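Local structure of aminotransferase (Bacillus subtilis, 6L1O) at residues Lys311-Lys316 and Glu379-Ile384; Asp342-His347 and Leu387-Gly392; Leu107-Gln112 and Glu263-Val268; Cys113-Gly118 and Ser133-Ala138. The protein is a pyridoxal-phosphate-dependent class I aminotransferase encoded in the bacABCDEF operon for biosynthesis of the dipeptide antibiotic bacilysin. All coordinates share one frame; numbering follows the deposited sequence.

Contacts 1 and 2 lie side by side in the C-terminal part of the chain, centres about 10 Å apart, and F391 of contact 2 stacks on W315 of contact 1. Contacts 3 and 4 sit across the chain's centre from contact 1, share helix 103-114 and touch the second subunit. Contacts 1, 3 and 4 are mostly buried, whereas contact 2 is a surface seam. All four are held mainly by apolar touching, with a CA-H...O contact added in contact 4. The polar fringe differs: a salt bridge and side-chain hydrogen bonds within the subunit around contact 1, a histidine folded back on its own helix in contact 2, and bonds to the partner subunit around contacts 3 and 4.

Contact 1: residues Lys311-Lys316 and Glu379-Ile384; sequences KELGWK and EFVTRI
In the C-terminal small domain of this class I aminotransferase, the end of helix 289-313 packs against helix 374-385, with L313 set between V381 and I384. L313 has the largest surface covered here. Its CG lies 4.0 Å from V381 CG1, while CD2 reaches 3.8 Å from I384 CG2 and also touches the carbonyl O of V381. The L313 and I384 side chains meet at about a right angle, and both leucine methyls lie against I384 CG2.

V381 has CG1 anti to its backbone N (chi1 171°), and this branch also takes the aliphatic start of E312, whose CB is 3.7 Å from it. The chain of E312 then bends at chi2, and its carboxylate OE1 bonds to Q385 NE2 just beyond the second segment.

After the helix, G314 takes a positive phi and the chain turns W315 back toward helix 374-385. The indole is fixed by NE1, bonded to E329 O, and by stacking on F391. L313 CD1 lies at its edge, in plane. On the side of the helix turned from L313, next to strands 35-36 and 350-351, R383 NE forms a nearly straight salt bridge to E379 OE2, while NH1 bonds to H33 O. I384 CD1 stands 3.2 Å above the F380 ring plane, toward the rim, and more loosely at the edge of the indole, 4.4 Å from W315 CZ3.

Contact 2: residues Asp342-His347 and Leu387-Gly392; sequences DYLLEH and LNLPFG
Y343 meets L387 and L389 with one side of its phenol ring: CE2 lies 3.8 Å from L387 CD1 and 3.7 Å from L389 CD2. CG is anti to the backbone N (chi1 -172°), and the ring slides past the two leucines running in the opposite direction. The approach is oblique, with neither leucine methyl squarely over the ring. F334 adds an edge-to-face partner, so the phenol is bordered by an aromatic as well as by the leucines.

L344, one residue on, is the buried member of this helix face. Its CB does not point straight at the other segment, but its CD2 rests against both leucines from one side, 3.8 Å from L387 CD1 and 3.9 Å from L389 CD1. Beyond them it also rests on I384 of helix 374-385 and on V350.

Helix 337-348 of the small domain is thus overlaid by the C-terminal tail that follows helix 374-385. That tail leaves helical geometry at N388, where phi is positive, and makes an inverse gamma turn centred on P390.

H347 offers the tail its CB and carbonyl: L387 CD2 is 3.6 Å from H347 CB and 3.5 Å from H347 O. Its imidazole heads back along its own helix instead, where ND1 donates to Y343 O at 3.2 Å, in the carbonyl plane and on a lone pair, with a bent angle of 141°. The same oxygen accepts H347 N. That pose sets ND1 over the centre of one face of the Y343 ring.

Contact 3: residues Leu107-Gln112 and Glu263-Val268; sequences LYVLTQ and EFQDHV
F264 and V109 carry the contact between helix 103-114 and helix 255-266, two helices of the large domain of this fold type I enzyme; the first of them begins with G103 and K104, which bind the cofactor. F264 gives up the most surface. Its CG is anti to the backbone N (chi1 -173°), and the ring is met obliquely from several sides: CD2 is 4.0 Å from V109 CG1, CE1 is 3.8 Å from Q112 CB, and CZ is 4.1 Å from Y108 CE2. The Y108 and F264 side chains cross at about a right angle.

V109 is the counterpart on the other helix. Both its methyls touch both residues, CG1 nearer the ring of F264 and CG2 nearer Q265 OE1; the valine also rests on V261 and on F100 of strand 97-100.

The contact lies at the dimer interface. Y108 OH bonds to Y108 OH of the second subunit, D266 O accepts from that subunit's copy of the cofactor-binding K104, through NZ, and F264 packs on its M137. Within its own helix, the Y108 ring has Q112 CG 3.6 Å above one face.

In Q265, CG sits off the staggered positions (chi1 -104°), and the extended chain beyond it brings the amide to V109. Its NE2 donates to L99 O. Its OE1, buried here and with no polar partner in the model, lies 3.6 Å from V109 CG2.

Contact 4: residues Cys113-Gly118 and Ser133-Ala138; sequences CLLNPG and SGITMA
L115 and A138 meet CB to CB at 4.1 Å, which makes the firm half of a contact between the chain leaving helix 103-114 and the end of helix 130-137. The two helices are consecutive, joined through strand 120-125 of the large domain's mixed sheet, next to the outermost strand 141-146. L115 is the first residue past its helix. Its CG lies beside the backbone N (chi1 -83°), and an extended chi2 of 173° then places CD1 4.0 Å from I135 CG1, the leucine crossing the isoleucine at an oblique angle. Both residues continue into the core: each lies on A121 of the strand, L115 also on L170 and I135 on V123 and F172. A138, with no more than a methyl to offer, has the largest surface covered here, and the backbones come close, P117 CA and A138 CA being 5.8 Å apart.

The outer part covers less area, and P117 is exposed, though the second subunit approaches it. P117 lies across the carbonyl of A138, with its CA 3.4 Å from A138 O in a CA-H...O contact of 129° at the hydrogen, and its ring CG 3.6 Å from the same oxygen. N116 points its CB away from the helix; its OD1 accepts from D7 N of the second subunit, and P117 packs on R139 of that subunit. G118 turns with positive phi and is joined to R139 of its own chain by backbone hydrogen bonds.

Shape therefore does the work across the inner half, while at P117 the only polar contact across the segments is the CA-H...O contact to A138 O; the stronger polar bonds nearby go to residues beyond the two segments, including the partner subunit.

Contact 1: residues Lys311-Lys316 and Glu379-Ile384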
loop_
_atom_site.group_PDB
_atom_site.type_symbol
_atom_site.label_atom_id
_atom_site.label_comp_id
_atom_site.label_asym_id
_atom_site.label_seq_id
_atom_site.Cartn_x
_atom_site.Cartn_y
_atom_site.Cartn_z
ATOM N N LYS B 311 19.682 -30.442 -26.511
ATOM C CA LYS B 311 19.454 -31.444 -27.525
ATOM C C LYS B 311 18.883 -30.888 -28.792
ATOM O O LYS B 311 19.369 -31.249 -29.882
ATOM C CB LYS B 311 18.518 -32.584 -27.029
ATOM N N GLU B 312 17.849 -30.048 -28.678
ATOM C CA GLU B 312 17.100 -29.593 -29.818
ATOM C C GLU B 312 17.700 -28.366 -30.510
ATOM O O GLU B 312 17.632 -28.224 -31.737
ATOM C CB GLU B 312 15.649 -29.327 -29.463
ATOM C CG GLU B 312 14.887 -30.553 -28.996
ATOM C CD GLU B 312 14.833 -31.677 -30.030
ATOM O OE1 GLU B 312 14.359 -31.427 -31.169
ATOM O OE2 GLU B 312 15.275 -32.804 -29.701
ATOM N N LEU B 313 18.241 -27.471 -29.720
ATOM C CA LEU B 313 18.711 -26.165 -30.250
ATOM C C LEU B 313 20.209 -26.073 -30.265
ATOM O O LEU B 313 20.754 -25.170 -30.919
ATOM C CB LEU B 313 18.153 -25.016 -29.423
ATOM C CG LEU B 313 16.661 -24.948 -29.248
ATOM C CD1 LEU B 313 16.277 -23.849 -28.258
ATOM C CD2 LEU B 313 15.972 -24.737 -30.579
ATOM N N GLY B 314 20.895 -26.947 -29.520
ATOM C CA GLY B 314 22.317 -26.732 -29.259
ATOM C C GLY B 314 22.591 -25.538 -28.342
ATOM O O GLY B 314 23.679 -24.967 -28.354
ATOM N N TRP B 315 21.587 -25.167 -27.531
ATOM C CA TRP B 315 21.682 -24.013 -26.601
ATOM C C TRP B 315 22.033 -24.483 -25.187
ATOM O O TRP B 315 21.161 -24.929 -24.445
ATOM C CB TRP B 315 20.370 -23.229 -26.592
ATOM C CG TRP B 315 20.438 -21.843 -25.994
ATOM C CD1 TRP B 315 21.557 -21.209 -25.512
ATOM C CD2 TRP B 315 19.378 -20.919 -25.888
ATOM N NE1 TRP B 315 21.232 -19.934 -25.091
ATOM C CE2 TRP B 315 19.904 -19.730 -25.322
ATOM C CE3 TRP B 315 18.008 -20.959 -26.212
ATOM C CZ2 TRP B 315 19.124 -18.631 -25.059
ATOM C CZ3 TRP B 315 17.221 -19.837 -25.928
ATOM C CH2 TRP B 315 17.793 -18.696 -25.368
ATOM N N LYS B 316 23.311 -24.406 -24.824
ATOM C CA LYS B 316 23.754 -24.913 -23.547
ATOM C C LYS B 316 23.518 -23.814 -22.487
ATOM O O LYS B 316 23.864 -22.663 -22.705
ATOM C CB LYS B 316 25.251 -25.336 -23.587
ATOM N N GLU B 379 6.862 -26.279 -26.417
ATOM C CA GLU B 379 6.458 -25.495 -27.588
ATOM C C GLU B 379 7.408 -24.269 -27.819
ATOM O O GLU B 379 7.762 -23.962 -28.946
ATOM C CB GLU B 379 5.006 -25.043 -27.414
ATOM C CG GLU B 379 4.400 -24.219 -28.545
ATOM C CD GLU B 379 4.322 -24.919 -29.882
ATOM O OE1 GLU B 379 4.407 -26.177 -29.946
ATOM O OE2 GLU B 379 4.179 -24.170 -30.895
ATOM N N PHE B 380 7.894 -23.672 -26.733
ATOM C CA PHE B 380 8.949 -22.640 -26.800
ATOM C C PHE B 380 10.166 -23.172 -27.594
ATOM O O PHE B 380 10.601 -22.565 -28.597
ATOM C CB PHE B 380 9.357 -22.245 -25.351
ATOM C CG PHE B 380 10.463 -21.248 -25.277
ATOM C CD1 PHE B 380 10.180 -19.873 -25.276
ATOM C CD2 PHE B 380 11.786 -21.660 -25.177
ATOM C CE1 PHE B 380 11.204 -18.942 -25.186
ATOM C CE2 PHE B 380 12.817 -20.731 -25.076
ATOM C CZ PHE B 380 12.527 -19.382 -25.076
ATOM N N VAL B 381 10.627 -24.359 -27.228
ATOM C CA VAL B 381 11.770 -24.946 -27.917
ATOM C C VAL B 381 11.430 -25.315 -29.377
ATOM O O VAL B 381 12.217 -25.027 -30.293
ATOM C CB VAL B 381 12.316 -26.150 -27.187
ATOM C CG1 VAL B 381 13.360 -26.869 -28.033
ATOM C CG2 VAL B 381 12.910 -25.729 -25.858
ATOM N N THR B 382 10.262 -25.905 -29.582
ATOM C CA THR B 382 9.797 -26.249 -30.938
ATOM C C THR B 382 9.775 -25.060 -31.890
ATOM O O THR B 382 10.194 -25.167 -33.061
ATOM C CB THR B 382 8.406 -26.883 -30.913
ATOM O OG1 THR B 382 8.502 -28.129 -30.241
ATOM C CG2 THR B 382 7.842 -27.124 -32.352
ATOM N N ARG B 383 9.325 -23.929 -31.400
ATOM C CA ARG B 383 9.228 -22.727 -32.218
ATOM C C ARG B 383 10.592 -22.135 -32.544
ATOM O O ARG B 383 10.827 -21.698 -33.674
ATOM C CB ARG B 383 8.345 -21.685 -31.561
ATOM C CG ARG B 383 6.896 -22.103 -31.419
ATOM C CD ARG B 383 6.148 -21.012 -30.753
ATOM N NE ARG B 383 4.752 -21.321 -30.550
ATOM C CZ ARG B 383 3.851 -20.444 -30.176
ATOM N NH1 ARG B 383 4.218 -19.167 -29.938
ATOM N NH2 ARG B 383 2.609 -20.838 -29.990
ATOM N N ILE B 384 11.489 -22.150 -31.569
ATOM C CA ILE B 384 12.797 -21.580 -31.744
ATOM C C ILE B 384 13.646 -22.433 -32.681
ATOM O O ILE B 384 14.507 -21.916 -33.406
ATOM C CB ILE B 384 13.491 -21.373 -30.384
ATOM C CG1 ILE B 384 12.765 -20.273 -29.603
ATOM C CG2 ILE B 384 14.970 -21.022 -30.544
ATOM C CD1 ILE B 384 13.473 -19.904 -28.268
#

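Contact 2: residues Asp342-His347 and Leu387-Gly392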
loop_
_atom_site.group_PDB
_atom_site.type_symbol
_atom_site.label_atom_id
_atom_site.label_comp_id
_atom_site.label_asym_id
_atom_site.label_seq_id
_atom_site.Cartn_x
_atom_site.Cartn_y
_atom_site.Cartn_z
ATOM N N ASP B 342 13.931 -9.380 -28.990
ATOM C CA ASP B 342 13.045 -8.873 -30.065
ATOM C C ASP B 342 12.946 -9.844 -31.271
ATOM O O ASP B 342 11.856 -10.051 -31.827
ATOM C CB ASP B 342 13.500 -7.494 -30.540
ATOM C CG ASP B 342 13.024 -6.351 -29.622
ATOM O OD1 ASP B 342 12.069 -6.526 -28.844
ATOM O OD2 ASP B 342 13.610 -5.237 -29.685
ATOM N N TYR B 343 14.075 -10.442 -31.648
ATOM C CA TYR B 343 14.124 -11.419 -32.734
ATOM C C TYR B 343 13.302 -12.686 -32.405
ATOM O O TYR B 343 12.591 -13.225 -33.289
ATOM C CB TYR B 343 15.557 -11.789 -33.051
ATOM C CG TYR B 343 15.697 -12.659 -34.293
ATOM C CD1 TYR B 343 15.962 -12.082 -35.561
ATOM C CD2 TYR B 343 15.599 -14.060 -34.209
ATOM C CE1 TYR B 343 16.094 -12.880 -36.699
ATOM C CE2 TYR B 343 15.713 -14.851 -35.351
ATOM C CZ TYR B 343 15.960 -14.263 -36.587
ATOM O OH TYR B 343 16.077 -15.089 -37.692
ATOM N N LEU B 344 13.342 -13.116 -31.140
ATOM C CA LEU B 344 12.595 -14.309 -30.724
ATOM C C LEU B 344 11.129 -14.017 -30.642
ATOM O O LEU B 344 10.321 -14.897 -30.944
ATOM C CB LEU B 344 13.068 -14.847 -29.372
ATOM C CG LEU B 344 14.417 -15.477 -29.245
ATOM C CD1 LEU B 344 14.583 -16.008 -27.830
ATOM C CD2 LEU B 344 14.714 -16.536 -30.281
ATOM N N LEU B 345 10.764 -12.783 -30.213
ATOM C CA LEU B 345 9.402 -12.374 -30.184
ATOM C C LEU B 345 8.808 -12.259 -31.611
ATOM O O LEU B 345 7.743 -12.765 -31.880
ATOM C CB LEU B 345 9.242 -11.048 -29.441
ATOM C CG LEU B 345 7.831 -10.449 -29.379
ATOM C CD1 LEU B 345 6.798 -11.459 -28.868
ATOM C CD2 LEU B 345 7.829 -9.177 -28.556
ATOM N N GLU B 346 9.543 -11.626 -32.524
ATOM C CA GLU B 346 9.037 -11.406 -33.863
ATOM C C GLU B 346 8.938 -12.705 -34.676
ATOM O O GLU B 346 7.949 -12.949 -35.391
ATOM C CB GLU B 346 9.931 -10.387 -34.543
ATOM C CG GLU B 346 9.420 -9.859 -35.866
ATOM C CD GLU B 346 10.192 -8.628 -36.327
ATOM O OE1 GLU B 346 10.115 -7.567 -35.648
ATOM O OE2 GLU B 346 10.881 -8.717 -37.367
ATOM N N HIS B 347 9.943 -13.541 -34.581
ATOM C CA HIS B 347 10.057 -14.721 -35.472
ATOM C C HIS B 347 9.578 -16.034 -34.862
ATOM O O HIS B 347 9.397 -16.999 -35.584
ATOM C CB HIS B 347 11.508 -14.855 -35.933
ATOM C CG HIS B 347 11.916 -13.750 -36.864
ATOM N ND1 HIS B 347 12.370 -12.524 -36.412
ATOM C CD2 HIS B 347 11.848 -13.652 -38.215
ATOM C CE1 HIS B 347 12.610 -11.735 -37.448
ATOM N NE2 HIS B 347 12.305 -12.400 -38.552
ATOM N N LEU B 387 13.970 -21.406 -36.244
ATOM C CA LEU B 387 14.783 -20.213 -36.540
ATOM C C LEU B 387 16.186 -20.542 -36.990
ATOM O O LEU B 387 16.841 -19.726 -37.631
ATOM C CB LEU B 387 14.845 -19.291 -35.317
ATOM C CG LEU B 387 13.517 -18.794 -34.756
ATOM C CD1 LEU B 387 13.764 -17.712 -33.717
ATOM C CD2 LEU B 387 12.674 -18.245 -35.872
ATOM N N ASN B 388 16.666 -21.701 -36.585
ATOM C CA ASN B 388 18.002 -22.173 -36.932
ATOM C C ASN B 388 19.126 -21.225 -36.459
ATOM O O ASN B 388 20.090 -20.979 -37.167
ATOM C CB ASN B 388 18.072 -22.406 -38.444
ATOM C CG ASN B 388 19.285 -23.212 -38.846
ATOM O OD1 ASN B 388 20.283 -22.673 -39.361
ATOM N ND2 ASN B 388 19.220 -24.509 -38.603
ATOM N N LEU B 389 18.973 -20.662 -35.276
ATOM C CA LEU B 389 19.996 -19.787 -34.712
ATOM C C LEU B 389 21.265 -20.543 -34.302
ATOM O O LEU B 389 21.182 -21.691 -33.838
ATOM C CB LEU B 389 19.444 -19.031 -33.507
ATOM C CG LEU B 389 18.239 -18.144 -33.790
ATOM C CD1 LEU B 389 17.814 -17.455 -32.509
ATOM C CD2 LEU B 389 18.548 -17.115 -34.850
ATOM N N PRO B 390 22.448 -19.903 -34.444
ATOM C CA PRO B 390 23.726 -20.542 -34.096
ATOM C C PRO B 390 24.021 -20.549 -32.608
ATOM O O PRO B 390 25.082 -20.067 -32.190
ATOM C CB PRO B 390 24.769 -19.671 -34.847
ATOM C CG PRO B 390 24.144 -18.322 -34.877
ATOM C CD PRO B 390 22.655 -18.557 -35.031
ATOM N N PHE B 391 23.142 -21.162 -31.807
ATOM C CA PHE B 391 23.448 -21.373 -30.395
ATOM C C PHE B 391 24.721 -22.206 -30.167
ATOM O O PHE B 391 25.380 -22.077 -29.134
ATOM C CB PHE B 391 22.288 -22.070 -29.695
ATOM C CG PHE B 391 21.036 -21.245 -29.614
ATOM C CD1 PHE B 391 20.965 -20.172 -28.755
ATOM C CD2 PHE B 391 19.949 -21.531 -30.409
ATOM C CE1 PHE B 391 19.830 -19.399 -28.674
ATOM C CE2 PHE B 391 18.796 -20.780 -30.322
ATOM C CZ PHE B 391 18.744 -19.713 -29.452
ATOM N N GLY B 392 25.048 -23.094 -31.112
ATOM C CA GLY B 392 26.251 -23.914 -30.969
ATOM C C GLY B 392 27.609 -23.193 -31.007
ATOM O O GLY B 392 28.599 -23.718 -30.477
#

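Contact 3: residues Leu107-Gln112 and Glu263-Val268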
loop_
_atom_site.group_PDB
_atom_site.type_symbol
_atom_site.label_atom_id
_atom_site.label_comp_id
_atom_site.label_asym_id
_atom_site.label_seq_id
_atom_site.Cartn_x
_atom_site.Cartn_y
_atom_site.Cartn_z
ATOM N N LEU B 107 9.921 -2.430 -0.417
ATOM C CA LEU B 107 11.101 -1.756 -0.960
ATOM C C LEU B 107 10.918 -0.254 -1.016
ATOM O O LEU B 107 11.878 0.515 -0.788
ATOM C CB LEU B 107 11.461 -2.262 -2.363
ATOM C CG LEU B 107 11.886 -3.719 -2.515
ATOM C CD1 LEU B 107 11.799 -4.045 -4.009
ATOM C CD2 LEU B 107 13.276 -3.897 -1.998
ATOM N N TYR B 108 9.722 0.209 -1.312
ATOM C CA TYR B 108 9.460 1.650 -1.344
ATOM C C TYR B 108 9.555 2.237 0.077
ATOM O O TYR B 108 10.227 3.242 0.294
ATOM C CB TYR B 108 8.101 1.961 -1.958
ATOM C CG TYR B 108 7.683 3.382 -1.768
ATOM C CD1 TYR B 108 8.212 4.384 -2.588
ATOM C CD2 TYR B 108 6.737 3.750 -0.800
ATOM C CE1 TYR B 108 7.864 5.700 -2.434
ATOM C CE2 TYR B 108 6.365 5.110 -0.638
ATOM C CZ TYR B 108 6.938 6.064 -1.480
ATOM O OH TYR B 108 6.625 7.368 -1.369
ATOM N N VAL B 109 8.877 1.600 1.013
ATOM C CA VAL B 109 8.854 2.083 2.436
ATOM C C VAL B 109 10.271 2.077 3.010
ATOM O O VAL B 109 10.688 3.030 3.656
ATOM C CB VAL B 109 7.888 1.251 3.275
ATOM C CG1 VAL B 109 7.976 1.594 4.773
ATOM C CG2 VAL B 109 6.471 1.398 2.755
ATOM N N LEU B 110 11.027 1.013 2.737
ATOM C CA LEU B 110 12.332 0.859 3.305
ATOM C C LEU B 110 13.262 1.926 2.792
ATOM O O LEU B 110 13.963 2.546 3.592
ATOM C CB LEU B 110 12.903 -0.538 3.073
ATOM C CG LEU B 110 12.333 -1.668 3.944
ATOM C CD1 LEU B 110 12.685 -3.043 3.363
ATOM C CD2 LEU B 110 12.823 -1.561 5.348
ATOM N N THR B 111 13.216 2.218 1.505
ATOM C CA THR B 111 14.029 3.315 0.953
ATOM C C THR B 111 13.637 4.695 1.404
ATOM O O THR B 111 14.499 5.555 1.609
ATOM C CB THR B 111 14.109 3.247 -0.578
ATOM O OG1 THR B 111 12.790 3.316 -1.150
ATOM C CG2 THR B 111 14.774 1.962 -1.004
ATOM N N GLN B 112 12.342 4.951 1.559
ATOM C CA GLN B 112 11.895 6.207 2.121
ATOM C C GLN B 112 12.353 6.390 3.564
ATOM O O GLN B 112 12.665 7.527 3.998
ATOM C CB GLN B 112 10.362 6.364 2.022
ATOM C CG GLN B 112 9.856 6.525 0.588
ATOM C CD GLN B 112 10.102 7.948 0.077
ATOM O OE1 GLN B 112 9.887 8.919 0.817
ATOM N NE2 GLN B 112 10.503 8.076 -1.160
ATOM N N GLU B 263 6.788 3.868 12.021
ATOM C CA GLU B 263 6.429 5.269 12.042
ATOM C C GLU B 263 5.859 5.774 10.717
ATOM O O GLU B 263 4.808 6.397 10.685
ATOM C CB GLU B 263 7.628 6.085 12.535
ATOM C CG GLU B 263 7.824 5.865 14.074
ATOM C CD GLU B 263 9.166 6.351 14.633
ATOM O OE1 GLU B 263 9.885 7.096 13.962
ATOM O OE2 GLU B 263 9.533 5.975 15.758
ATOM N N PHE B 264 6.544 5.482 9.625
ATOM C CA PHE B 264 6.085 5.801 8.290
ATOM C C PHE B 264 4.729 5.231 8.015
ATOM O O PHE B 264 3.786 5.892 7.639
ATOM C CB PHE B 264 7.082 5.253 7.241
ATOM C CG PHE B 264 6.776 5.689 5.837
ATOM C CD1 PHE B 264 7.445 6.743 5.235
ATOM C CD2 PHE B 264 5.857 4.979 5.075
ATOM C CE1 PHE B 264 7.127 7.143 3.918
ATOM C CE2 PHE B 264 5.564 5.363 3.789
ATOM C CZ PHE B 264 6.189 6.430 3.209
ATOM N N GLN B 265 4.617 3.935 8.217
ATOM C CA GLN B 265 3.382 3.238 7.920
ATOM C C GLN B 265 2.191 3.664 8.782
ATOM O O GLN B 265 1.041 3.595 8.318
ATOM C CB GLN B 265 3.691 1.710 7.955
ATOM C CG GLN B 265 3.763 1.251 6.575
ATOM C CD GLN B 265 4.133 -0.184 6.277
ATOM O OE1 GLN B 265 4.511 -0.438 5.137
ATOM N NE2 GLN B 265 4.115 -1.091 7.267
ATOM N N ASP B 266 2.440 4.190 9.997
ATOM C CA ASP B 266 1.374 4.680 10.825
ATOM C C ASP B 266 0.663 5.863 10.152
ATOM O O ASP B 266 -0.520 6.128 10.440
ATOM C CB ASP B 266 1.904 5.119 12.230
ATOM C CG ASP B 266 2.154 3.982 13.181
ATOM O OD1 ASP B 266 1.725 2.814 12.952
ATOM O OD2 ASP B 266 2.820 4.264 14.217
ATOM N N HIS B 267 1.390 6.582 9.300
ATOM C CA HIS B 267 0.824 7.736 8.572
ATOM C C HIS B 267 0.110 7.401 7.281
ATOM O O HIS B 267 -0.536 8.283 6.694
ATOM C CB HIS B 267 1.945 8.755 8.303
ATOM C CG HIS B 267 2.391 9.468 9.557
ATOM N ND1 HIS B 267 1.891 10.696 9.932
ATOM C CD2 HIS B 267 3.220 9.083 10.553
ATOM C CE1 HIS B 267 2.446 11.059 11.080
ATOM N NE2 HIS B 267 3.231 10.080 11.493
ATOM N N VAL B 268 0.281 6.165 6.781
ATOM C CA VAL B 268 -0.216 5.805 5.450
ATOM C C VAL B 268 -1.253 4.656 5.475
ATOM O O VAL B 268 -2.200 4.611 4.633
ATOM C CB VAL B 268 0.962 5.443 4.530
ATOM C CG1 VAL B 268 0.462 5.071 3.138
ATOM C CG2 VAL B 268 1.954 6.575 4.435
#

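Contact 4: residues Cys113-Gly118 and Ser133-Ala138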
loop_
_atom_site.group_PDB
_atom_site.type_symbol
_atom_site.label_atom_id
_atom_site.label_comp_id
_atom_site.label_asym_id
_atom_site.label_seq_id
_atom_site.Cartn_x
_atom_site.Cartn_y
_atom_site.Cartn_z
ATOM N N CYS B 113 12.396 5.304 4.316
ATOM C CA CYS B 113 12.863 5.323 5.714
ATOM C C CYS B 113 14.372 5.458 5.908
ATOM O O CYS B 113 14.816 5.930 6.959
ATOM C CB CYS B 113 12.443 4.077 6.450
ATOM S SG CYS B 113 10.713 4.005 6.768
ATOM N N LEU B 114 15.147 5.037 4.919
ATOM C CA LEU B 114 16.585 4.896 5.113
ATOM C C LEU B 114 17.461 5.753 4.211
ATOM O O LEU B 114 18.664 5.755 4.401
ATOM C CB LEU B 114 16.968 3.411 4.994
ATOM C CG LEU B 114 16.261 2.451 5.973
ATOM C CD1 LEU B 114 16.643 1.007 5.748
ATOM C CD2 LEU B 114 16.629 2.777 7.425
ATOM N N LEU B 115 16.871 6.403 3.198
ATOM C CA LEU B 115 17.616 7.192 2.245
ATOM C C LEU B 115 17.150 8.638 2.232
ATOM O O LEU B 115 15.943 8.915 2.157
ATOM C CB LEU B 115 17.509 6.610 0.830
ATOM C CG LEU B 115 18.371 5.481 0.336
ATOM C CD1 LEU B 115 17.915 5.004 -1.053
ATOM C CD2 LEU B 115 19.855 5.863 0.256
ATOM N N ASN B 116 18.110 9.555 2.297
ATOM C CA ASN B 116 17.837 11.001 2.111
ATOM C C ASN B 116 18.187 11.432 0.730
ATOM O O ASN B 116 19.011 10.807 0.078
ATOM C CB ASN B 116 18.684 11.845 3.087
ATOM C CG ASN B 116 18.224 11.724 4.498
ATOM O OD1 ASN B 116 17.018 11.781 4.759
ATOM N ND2 ASN B 116 19.167 11.604 5.446
ATOM N N PRO B 117 17.544 12.472 0.246
ATOM C CA PRO B 117 17.875 12.978 -1.064
ATOM C C PRO B 117 19.370 13.187 -1.043
ATOM O O PRO B 117 19.930 13.570 -0.058
ATOM C CB PRO B 117 17.105 14.291 -1.115
ATOM C CG PRO B 117 15.911 13.975 -0.342
ATOM C CD PRO B 117 16.465 13.248 0.831
ATOM N N GLY B 118 20.009 12.843 -2.125
ATOM C CA GLY B 118 21.445 12.962 -2.197
ATOM C C GLY B 118 22.306 11.846 -1.656
ATOM O O GLY B 118 23.438 11.813 -1.962
ATOM N N SER B 133 13.275 2.299 -8.574
ATOM C CA SER B 133 12.095 3.062 -8.205
ATOM C C SER B 133 12.196 3.759 -6.858
ATOM O O SER B 133 12.166 4.977 -6.793
ATOM C CB SER B 133 10.848 2.149 -8.206
ATOM O OG SER B 133 10.549 1.796 -9.525
ATOM N N GLY B 134 12.304 2.984 -5.787
ATOM C CA GLY B 134 12.421 3.508 -4.452
ATOM C C GLY B 134 13.568 4.515 -4.323
ATOM O O GLY B 134 13.442 5.544 -3.709
ATOM N N ILE B 135 14.673 4.214 -4.953
ATOM C CA ILE B 135 15.857 5.021 -4.822
ATOM C C ILE B 135 15.627 6.369 -5.509
ATOM O O ILE B 135 16.000 7.435 -4.952
ATOM C CB ILE B 135 17.064 4.302 -5.419
ATOM C CG1 ILE B 135 17.426 3.116 -4.525
ATOM C CG2 ILE B 135 18.260 5.265 -5.540
ATOM C CD1 ILE B 135 18.445 2.184 -5.130
ATOM N N THR B 136 15.026 6.327 -6.697
ATOM C CA THR B 136 14.780 7.538 -7.466
ATOM C C THR B 136 13.719 8.397 -6.758
ATOM O O THR B 136 13.860 9.591 -6.663
ATOM C CB THR B 136 14.357 7.236 -8.889
ATOM O OG1 THR B 136 15.330 6.357 -9.505
ATOM C CG2 THR B 136 14.274 8.500 -9.706
ATOM N N MET B 137 12.677 7.768 -6.248
ATOM C CA MET B 137 11.649 8.454 -5.496
ATOM C C MET B 137 12.101 9.006 -4.165
ATOM O O MET B 137 11.447 9.911 -3.648
ATOM C CB MET B 137 10.442 7.541 -5.268
ATOM C CG MET B 137 9.773 7.203 -6.594
ATOM S SD MET B 137 8.684 5.758 -6.407
ATOM C CE MET B 137 7.226 6.565 -5.775
ATOM N N ALA B 138 13.187 8.482 -3.621
ATOM C CA ALA B 138 13.849 9.056 -2.462
ATOM C C ALA B 138 14.809 10.211 -2.885
ATOM O O ALA B 138 15.437 10.819 -2.025
ATOM C CB ALA B 138 14.643 8.000 -1.706
#